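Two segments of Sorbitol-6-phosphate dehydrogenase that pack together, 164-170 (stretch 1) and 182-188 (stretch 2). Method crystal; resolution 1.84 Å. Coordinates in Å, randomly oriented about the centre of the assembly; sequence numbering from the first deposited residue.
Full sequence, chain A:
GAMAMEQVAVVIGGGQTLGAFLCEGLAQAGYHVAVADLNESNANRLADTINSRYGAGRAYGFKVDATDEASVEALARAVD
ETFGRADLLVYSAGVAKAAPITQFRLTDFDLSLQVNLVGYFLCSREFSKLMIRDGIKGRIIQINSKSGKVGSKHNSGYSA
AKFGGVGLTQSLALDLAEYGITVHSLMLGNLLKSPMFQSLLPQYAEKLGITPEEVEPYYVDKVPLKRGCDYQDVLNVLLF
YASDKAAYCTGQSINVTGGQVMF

Stretch 1, residues 164-170: GGVGLTQ
Stretch 2 (182-188) TVHSLML

A helical segment, 164-170, lies nearly antiparallel to the strand 182-188, with 163° between their N-to-C directions and axes 7.8 Å apart at closest approach. Helical phi/psi values stay near -60/-43; the strand is extended, with phi between -77° and -144° and psi between 92° and 156°; Val183 is -144/128 and Met187 -94/92. Register is set by Thr169 CA to Val183 CA, 5.9 Å, and Val166 CA to Ser185 CA, 6.4 Å. The contact buries 241 Å², counting both sides, and Thr169 gives the largest share, 84 Å². Its CA-to-CB bond points toward the strand and chi1 is m (-77°), so that Thr169 OG1 lies 2.5 Å from Ser185 OG in a short hydrogen bond whose proton direction is not settled. Ser185, also m (-77°) and with CA-to-CB toward the helix, carries its hydroxyl on a single carbon, so OG stays near the backbone and within reach of Thr169 OG1. Thr169 CG2 packs against the strand, 3.7 Å from the backbone atom Val183 O and 4.0 Å from the methyl Val183 CG1, with Val183 in t (-170°). One turn back, Val166, t (174°), points sideways, yet its CG2 meets Met187 CE at 3.6 Å. Met187 also starts sideways, but with chi1 at -31° (between wells), chi2 m (-63°) and chi3 m (-69°), its end comes nearer to the helix. Gly165 has no side chain, and its O approaches Ser185 OG to 3.8 Å.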

# COMPACT_ATOMS: atom_id res chain seq x y z
N GLY A 164 4.00 -11.15 -8.14
CA GLY A 164 4.50 -12.37 -7.50
C GLY A 164 5.94 -12.25 -7.06
O GLY A 164 6.29 -12.66 -5.94
N GLY A 165 6.74 -11.56 -7.84
CA GLY A 165 8.11 -11.24 -7.36
C GLY A 165 8.19 -10.45 -6.04
O GLY A 165 9.09 -10.64 -5.25
N VAL A 166 7.25 -9.51 -5.83
CA VAL A 166 7.22 -8.76 -4.56
C VAL A 166 6.97 -9.69 -3.44
O VAL A 166 7.66 -9.66 -2.45
CB VAL A 166 6.17 -7.66 -4.60
CG1 VAL A 166 6.08 -7.00 -3.19
CG2 VAL A 166 6.52 -6.69 -5.72
N GLY A 167 5.97 -10.54 -3.64
CA GLY A 167 5.66 -11.59 -2.64
C GLY A 167 6.85 -12.50 -2.31
O GLY A 167 7.12 -12.78 -1.15
N LEU A 168 7.53 -12.95 -3.37
CA LEU A 168 8.72 -13.78 -3.16
C LEU A 168 9.82 -13.02 -2.42
O LEU A 168 10.34 -13.50 -1.42
CB LEU A 168 9.23 -14.36 -4.47
CG LEU A 168 10.45 -15.24 -4.31
CD1 LEU A 168 10.24 -16.37 -3.32
CD2 LEU A 168 10.85 -15.77 -5.62
N THR A 169 10.07 -11.77 -2.84
CA THR A 169 10.98 -10.86 -2.12
C THR A 169 10.65 -10.73 -0.63
O THR A 169 11.56 -10.79 0.18
CB THR A 169 11.08 -9.46 -2.78
OG1 THR A 169 11.90 -9.45 -3.95
CG2 THR A 169 11.60 -8.44 -1.82
N GLN A 170 9.38 -10.61 -0.21
CA GLN A 170 9.09 -10.47 1.19
C GLN A 170 9.29 -11.80 1.97
O GLN A 170 9.84 -11.79 3.08
CB GLN A 170 7.65 -9.90 1.41
CG GLN A 170 7.47 -8.53 0.82
CD GLN A 170 6.08 -7.96 1.10
OE1 GLN A 170 5.37 -8.47 1.93
NE2 GLN A 170 5.72 -6.92 0.38
N THR A 182 19.70 -9.47 3.21
CA THR A 182 18.56 -8.67 2.79
C THR A 182 18.18 -8.89 1.30
O THR A 182 18.99 -9.24 0.47
CB THR A 182 18.83 -7.17 3.00
OG1 THR A 182 19.76 -6.70 2.03
CG2 THR A 182 19.30 -6.87 4.35
N VAL A 183 16.91 -8.60 0.98
CA VAL A 183 16.27 -8.91 -0.30
C VAL A 183 15.33 -7.75 -0.63
O VAL A 183 14.50 -7.39 0.24
CB VAL A 183 15.42 -10.17 -0.15
CG1 VAL A 183 14.93 -10.68 -1.56
CG2 VAL A 183 16.16 -11.26 0.63
N HIS A 184 15.47 -7.21 -1.82
CA HIS A 184 14.67 -6.10 -2.37
C HIS A 184 14.28 -6.32 -3.77
O HIS A 184 14.97 -7.01 -4.52
CB HIS A 184 15.45 -4.80 -2.33
CG HIS A 184 15.90 -4.41 -0.98
ND1 HIS A 184 15.01 -3.99 0.00
CD2 HIS A 184 17.14 -4.43 -0.40
CE1 HIS A 184 15.68 -3.80 1.14
NE2 HIS A 184 16.98 -4.05 0.92
N SER A 185 13.16 -5.69 -4.16
CA SER A 185 12.74 -5.63 -5.52
C SER A 185 12.76 -4.16 -5.92
O SER A 185 12.28 -3.26 -5.17
CB SER A 185 11.34 -6.24 -5.67
OG SER A 185 11.38 -7.67 -5.64
N LEU A 186 13.32 -3.89 -7.10
CA LEU A 186 13.41 -2.53 -7.60
C LEU A 186 12.36 -2.30 -8.60
O LEU A 186 12.35 -2.96 -9.63
CB LEU A 186 14.80 -2.24 -8.25
CG LEU A 186 16.06 -2.39 -7.43
CD1 LEU A 186 17.26 -1.73 -8.15
CD2 LEU A 186 15.86 -1.82 -6.01
N MET A 187 11.44 -1.36 -8.33
CA MET A 187 10.33 -1.19 -9.18
C MET A 187 10.61 -0.12 -10.20
O MET A 187 10.35 1.06 -10.01
CB MET A 187 9.03 -0.96 -8.34
CG MET A 187 9.04 -1.68 -6.99
SD MET A 187 9.10 -3.49 -7.12
CE MET A 187 7.46 -3.86 -7.81
N LEU A 188 11.11 -0.51 -11.35
CA LEU A 188 11.52 0.49 -12.35
C LEU A 188 10.41 1.11 -13.09
O LEU A 188 9.41 0.45 -13.41
CB LEU A 188 12.46 -0.15 -13.39
CG LEU A 188 13.68 -0.86 -12.77
CD1 LEU A 188 14.60 -1.29 -13.87
CD2 LEU A 188 14.44 -0.11 -11.68